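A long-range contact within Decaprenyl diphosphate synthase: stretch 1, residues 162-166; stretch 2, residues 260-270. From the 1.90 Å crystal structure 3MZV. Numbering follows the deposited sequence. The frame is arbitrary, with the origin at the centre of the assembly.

Stretch 1, residues 162-166: AQNLA
Stretch 2 260-270: ERAFWKRVIEK

Residues 162-166 form an irregular segment that lies against the helical stretch 260-270, and the two bury 315 Å² between them although no touching residues are closer than 96 positions in sequence. The helix begins earlier in the chain and runs with regular i to i+4 hydrogen bonds from Trp264 N to Glu260 O (3.0 Å) through Ile268 N to Trp264 O (2.8 Å). It then widens into a pi-type turn over 265-270, in which Lys270 N bonds to Lys265 O at 2.8 Å; Ile268 (phi/psi -100/-58) and Glu269 (-68/-57) lie within this turn.

The loop follows no repeating conformation. Ala162 is extended (-79/154), Gln163 has a positive phi (67/10), Asn164 is again extended (-128/104), and Leu165 (-72/-11) and Ala166 (-75/-16) turn. Asn164, with chi1 t and its CA-to-CB bond pointing away from the helix, spans this turn, accepting a hydrogen bond at OD1 from Ala166 N (3.1 Å, 147°).

The backbones come closest at Gln163 and Glu269, whose CA atoms are 4.6 Å apart. From Gln163 to Leu165 the loop runs broadly opposite to the helix, its contacts moving from Ile268 and Glu269 back to Trp264 and Lys265. No direct hydrogen bond crosses the contact. Instead, two CA-H...O contacts run in opposite senses: Gln163 CA approaches Ile268 O at 3.6 Å (148° at the hydrogen), and Glu269 CA approaches Gln163 O at 3.6 Å (158°). CA hydrogens are weakly polarised by the flanking peptide groups, so such contacts are modest, but here each segment supplies one donor and one acceptor. A water bridges the same site, donating to Gln163 O (3.2 Å) and to Glu269 O (2.9 Å), so Gln163 O receives both a CA hydrogen and a water proton.

Apolar packing centres on Leu165, which has the largest area covered in the contact, 113 Å². Its CA-to-CB bond points toward the helix, and the m, t rotamer lays its methyls along the helix surface. CD2 meets Ile268 CG2 at 3.6 Å and Trp264 CB at 4.3 Å, while CD1 reaches the backbone at Lys265 N (3.8 Å). Ile268 (m, m) and Trp264 (m, chi2 115°) are buried, and the ends of their side chains lead away from the loop, leaving their near portions to receive the leucine. Glu269, with chi1 at -96° between wells and chi2 t, adds its aliphatic stem: its CG lies 3.9 Å from Leu165 CG. The CA-to-CB bond of Gln163 points sideways to the helix, its side chain adopts m, t with chi3 9°, and the nearest approach of Gln163 is made by its backbone.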

ATOM      1  N   ALA B 162     -17.088   4.316 -14.019  1.00 45.22           N
ATOM      2  CA  ALA B 162     -17.755   3.126 -14.544  1.00 44.70           C
ATOM      3  C   ALA B 162     -19.248   3.308 -14.296  1.00 45.16           C
ATOM      4  O   ALA B 162     -19.652   4.020 -13.343  1.00 45.26           O
ATOM      5  CB  ALA B 162     -17.245   1.858 -13.855  1.00 44.93           C
ATOM      6  N   GLN B 163     -20.064   2.656 -15.121  1.00 44.44           N
ATOM      7  CA  GLN B 163     -21.518   2.745 -14.996  1.00 45.14           C
ATOM      8  C   GLN B 163     -22.023   4.107 -15.302  1.00 44.78           C
ATOM      9  O   GLN B 163     -23.183   4.353 -15.103  1.00 47.82           O
ATOM     10  CB  GLN B 163     -22.012   2.367 -13.572  1.00 46.47           C
ATOM     11  CG  GLN B 163     -21.511   1.008 -13.114  1.00 47.52           C
ATOM     12  CD  GLN B 163     -21.958   0.612 -11.705  1.00 48.80           C
ATOM     13  OE1 GLN B 163     -22.794   1.263 -11.079  1.00 49.32           O
ATOM     14  NE2 GLN B 163     -21.427  -0.486 -11.234  1.00 50.67           N
ATOM     15  N   ASN B 164     -21.185   4.984 -15.835  1.00 44.35           N
ATOM     16  CA  ASN B 164     -21.495   6.399 -15.946  1.00 44.12           C
ATOM     17  C   ASN B 164     -21.289   6.945 -17.369  1.00 42.93           C
ATOM     18  O   ASN B 164     -20.160   7.175 -17.784  1.00 43.51           O
ATOM     19  CB  ASN B 164     -20.627   7.151 -14.947  1.00 45.36           C
ATOM     20  CG  ASN B 164     -20.903   8.649 -14.908  1.00 45.90           C
ATOM     21  OD1 ASN B 164     -21.603   9.195 -15.747  1.00 46.08           O
ATOM     22  ND2 ASN B 164     -20.292   9.335 -13.918  1.00 48.48           N
ATOM     23  N   LEU B 165     -22.397   7.163 -18.091  1.00 41.29           N
ATOM     24  CA  LEU B 165     -22.375   7.506 -19.497  1.00 40.25           C
ATOM     25  C   LEU B 165     -21.888   8.927 -19.798  1.00 39.12           C
ATOM     26  O   LEU B 165     -21.681   9.283 -20.967  1.00 38.12           O
ATOM     27  CB  LEU B 165     -23.777   7.286 -20.132  1.00 41.26           C
ATOM     28  CG  LEU B 165     -24.384   5.873 -20.133  1.00 41.75           C
ATOM     29  CD1 LEU B 165     -25.758   5.855 -20.860  1.00 43.42           C
ATOM     30  CD2 LEU B 165     -23.434   4.837 -20.737  1.00 41.09           C
ATOM     31  N   ALA B 166     -21.749   9.755 -18.758  1.00 39.61           N
ATOM     32  CA  ALA B 166     -21.158  11.075 -18.876  1.00 39.61           C
ATOM     33  C   ALA B 166     -19.637  11.050 -19.018  1.00 39.26           C
ATOM     34  O   ALA B 166     -19.042  12.060 -19.411  1.00 40.64           O
ATOM     35  CB  ALA B 166     -21.555  11.964 -17.616  1.00 40.93           C
ATOM     36  N   GLU B 260     -30.412   4.012 -29.299  1.00 34.30           N
ATOM     37  CA  GLU B 260     -29.100   3.457 -28.933  1.00 34.68           C
ATOM     38  C   GLU B 260     -28.693   3.820 -27.540  1.00 35.34           C
ATOM     39  O   GLU B 260     -28.138   2.979 -26.829  1.00 34.03           O
ATOM     40  CB  GLU B 260     -27.987   3.825 -29.919  1.00 33.83           C
ATOM     41  CG  GLU B 260     -28.140   3.202 -31.275  1.00 33.81           C
ATOM     42  CD  GLU B 260     -27.029   3.611 -32.342  1.00 37.94           C
ATOM     43  OE1 GLU B 260     -26.064   4.275 -32.001  1.00 40.46           O
ATOM     44  OE2 GLU B 260     -27.161   3.243 -33.542  1.00 40.31           O
ATOM     45  N   ARG B 261     -28.971   5.066 -27.148  1.00 36.19           N
ATOM     46  CA  ARG B 261     -28.669   5.534 -25.804  1.00 37.68           C
ATOM     47  C   ARG B 261     -29.404   4.686 -24.788  1.00 37.31           C
ATOM     48  O   ARG B 261     -28.843   4.353 -23.750  1.00 37.36           O
ATOM     49  CB  ARG B 261     -29.049   7.001 -25.656  1.00 39.29           C
ATOM     50  CG  ARG B 261     -28.369   7.722 -24.543  1.00 46.50           C
ATOM     51  CD  ARG B 261     -28.554   9.281 -24.663  1.00 52.91           C
ATOM     52  NE  ARG B 261     -28.741   9.763 -26.043  1.00 57.52           N
ATOM     53  CZ  ARG B 261     -29.874  10.286 -26.553  1.00 60.21           C
ATOM     54  NH1 ARG B 261     -30.974  10.450 -25.816  1.00 63.00           N
ATOM     55  NH2 ARG B 261     -29.902  10.677 -27.829  1.00 61.17           N
ATOM     56  N   ALA B 262     -30.662   4.337 -25.068  1.00 36.16           N
ATOM     57  CA  ALA B 262     -31.413   3.451 -24.195  1.00 36.26           C
ATOM     58  C   ALA B 262     -30.741   2.076 -24.038  1.00 35.23           C
ATOM     59  O   ALA B 262     -30.721   1.515 -22.946  1.00 36.59           O
ATOM     60  CB  ALA B 262     -32.904   3.319 -24.648  1.00 37.04           C
ATOM     61  N   PHE B 263     -30.199   1.532 -25.117  1.00 33.74           N
ATOM     62  CA  PHE B 263     -29.408   0.300 -25.025  1.00 34.09           C
ATOM     63  C   PHE B 263     -28.201   0.485 -24.108  1.00 33.87           C
ATOM     64  O   PHE B 263     -27.990  -0.305 -23.195  1.00 36.14           O
ATOM     65  CB  PHE B 263     -28.882  -0.119 -26.385  1.00 33.28           C
ATOM     66  CG  PHE B 263     -27.826  -1.181 -26.326  1.00 32.13           C
ATOM     67  CD1 PHE B 263     -28.174  -2.501 -26.052  1.00 33.94           C
ATOM     68  CD2 PHE B 263     -26.499  -0.858 -26.441  1.00 30.66           C
ATOM     69  CE1 PHE B 263     -27.205  -3.474 -25.971  1.00 34.49           C
ATOM     70  CE2 PHE B 263     -25.512  -1.843 -26.387  1.00 33.58           C
ATOM     71  CZ  PHE B 263     -25.875  -3.159 -26.146  1.00 31.94           C
ATOM     72  N   TRP B 264     -27.425   1.520 -24.353  1.00 32.97           N
ATOM     73  CA  TRP B 264     -26.251   1.791 -23.504  1.00 34.91           C
ATOM     74  C   TRP B 264     -26.653   2.036 -22.045  1.00 35.78           C
ATOM     75  O   TRP B 264     -25.974   1.571 -21.118  1.00 36.95           O
ATOM     76  CB  TRP B 264     -25.405   2.961 -24.023  1.00 34.29           C
ATOM     77  CG  TRP B 264     -24.765   2.650 -25.324  1.00 30.70           C
ATOM     78  CD1 TRP B 264     -25.014   3.257 -26.488  1.00 30.70           C
ATOM     79  CD2 TRP B 264     -23.758   1.652 -25.594  1.00 34.38           C
ATOM     80  NE1 TRP B 264     -24.275   2.700 -27.495  1.00 35.13           N
ATOM     81  CE2 TRP B 264     -23.465   1.728 -26.970  1.00 32.45           C
ATOM     82  CE3 TRP B 264     -23.062   0.718 -24.801  1.00 32.56           C
ATOM     83  CZ2 TRP B 264     -22.536   0.908 -27.582  1.00 33.91           C
ATOM     84  CZ3 TRP B 264     -22.131  -0.087 -25.391  1.00 35.20           C
ATOM     85  CH2 TRP B 264     -21.882  -0.020 -26.787  1.00 33.95           C
ATOM     86  N   LYS B 265     -27.756   2.734 -21.834  1.00 36.54           N
ATOM     87  CA  LYS B 265     -28.267   2.977 -20.500  1.00 38.75           C
ATOM     88  C   LYS B 265     -28.586   1.654 -19.769  1.00 38.81           C
ATOM     89  O   LYS B 265     -28.196   1.451 -18.581  1.00 38.62           O
ATOM     90  CB  LYS B 265     -29.516   3.837 -20.591  1.00 40.10           C
ATOM     91  CG  LYS B 265     -29.752   4.783 -19.460  1.00 46.82           C
ATOM     92  CD  LYS B 265     -30.924   5.790 -19.773  1.00 53.38           C
ATOM     93  CE  LYS B 265     -30.569   6.785 -20.946  1.00 55.96           C
ATOM     94  NZ  LYS B 265     -30.163   8.174 -20.460  1.00 60.31           N
ATOM     95  N   ARG B 266     -29.272   0.769 -20.489  1.00 36.69           N
ATOM     96  CA  ARG B 266     -29.639  -0.544 -20.002  1.00 37.78           C
ATOM     97  C   ARG B 266     -28.427  -1.346 -19.576  1.00 37.78           C
ATOM     98  O   ARG B 266     -28.347  -1.761 -18.420  1.00 38.60           O
ATOM     99  CB  ARG B 266     -30.454  -1.342 -21.054  1.00 38.04           C
ATOM    100  CG  ARG B 266     -30.837  -2.730 -20.620  1.00 39.45           C
ATOM    101  CD  ARG B 266     -31.881  -3.347 -21.508  1.00 41.07           C
ATOM    102  NE  ARG B 266     -31.341  -3.714 -22.821  1.00 40.01           N
ATOM    103  CZ  ARG B 266     -30.599  -4.790 -23.062  1.00 41.39           C
ATOM    104  NH1 ARG B 266     -30.205  -5.046 -24.299  1.00 41.45           N
ATOM    105  NH2 ARG B 266     -30.262  -5.630 -22.067  1.00 41.48           N
ATOM    106  N   VAL B 267     -27.481  -1.533 -20.475  1.00 36.58           N
ATOM    107  CA  VAL B 267     -26.401  -2.459 -20.258  1.00 37.65           C
ATOM    108  C   VAL B 267     -25.235  -1.868 -19.444  1.00 38.89           C
ATOM    109  O   VAL B 267     -24.531  -2.621 -18.775  1.00 39.84           O
ATOM    110  CB  VAL B 267     -25.837  -3.116 -21.596  1.00 37.03           C
ATOM    111  CG1 VAL B 267     -26.902  -3.885 -22.388  1.00 36.21           C
ATOM    112  CG2 VAL B 267     -25.164  -2.106 -22.470  1.00 36.00           C
ATOM    113  N   ILE B 268     -25.036  -0.552 -19.483  1.00 40.57           N
ATOM    114  CA  ILE B 268     -23.924   0.122 -18.782  1.00 41.70           C
ATOM    115  C   ILE B 268     -24.378   0.766 -17.455  1.00 43.84           C
ATOM    116  O   ILE B 268     -23.853   0.430 -16.391  1.00 43.83           O
ATOM    117  CB  ILE B 268     -23.228   1.191 -19.661  1.00 40.69           C
ATOM    118  CG1 ILE B 268     -22.486   0.560 -20.847  1.00 40.62           C
ATOM    119  CG2 ILE B 268     -22.212   2.025 -18.837  1.00 40.96           C
ATOM    120  CD1 ILE B 268     -21.560  -0.601 -20.501  1.00 42.17           C
ATOM    121  N   GLU B 269     -25.348   1.677 -17.532  1.00 45.20           N
ATOM    122  CA  GLU B 269     -25.873   2.371 -16.339  1.00 45.77           C
ATOM    123  C   GLU B 269     -26.642   1.461 -15.398  1.00 46.89           C
ATOM    124  O   GLU B 269     -26.316   1.377 -14.202  1.00 47.52           O
ATOM    125  CB  GLU B 269     -26.838   3.459 -16.738  1.00 46.73           C
ATOM    126  CG  GLU B 269     -26.293   4.830 -16.843  1.00 49.46           C
ATOM    127  CD  GLU B 269     -27.405   5.858 -16.679  1.00 52.09           C
ATOM    128  OE1 GLU B 269     -28.303   5.627 -15.853  1.00 61.80           O
ATOM    129  OE2 GLU B 269     -27.407   6.877 -17.384  1.00 54.97           O
ATOM    130  N   LYS B 270     -27.686   0.806 -15.912  1.00 45.61           N
ATOM    131  CA  LYS B 270     -28.500  -0.102 -15.111  1.00 47.16           C
ATOM    132  C   LYS B 270     -27.829  -1.477 -14.925  1.00 47.17           C
ATOM    133  O   LYS B 270     -28.089  -2.174 -13.947  1.00 46.75           O
ATOM    134  CB  LYS B 270     -29.925  -0.244 -15.718  1.00 47.11           C
TER
HETATM  135  O   HOH W   1     -25.256   3.682 -12.772  1.00 51.83           O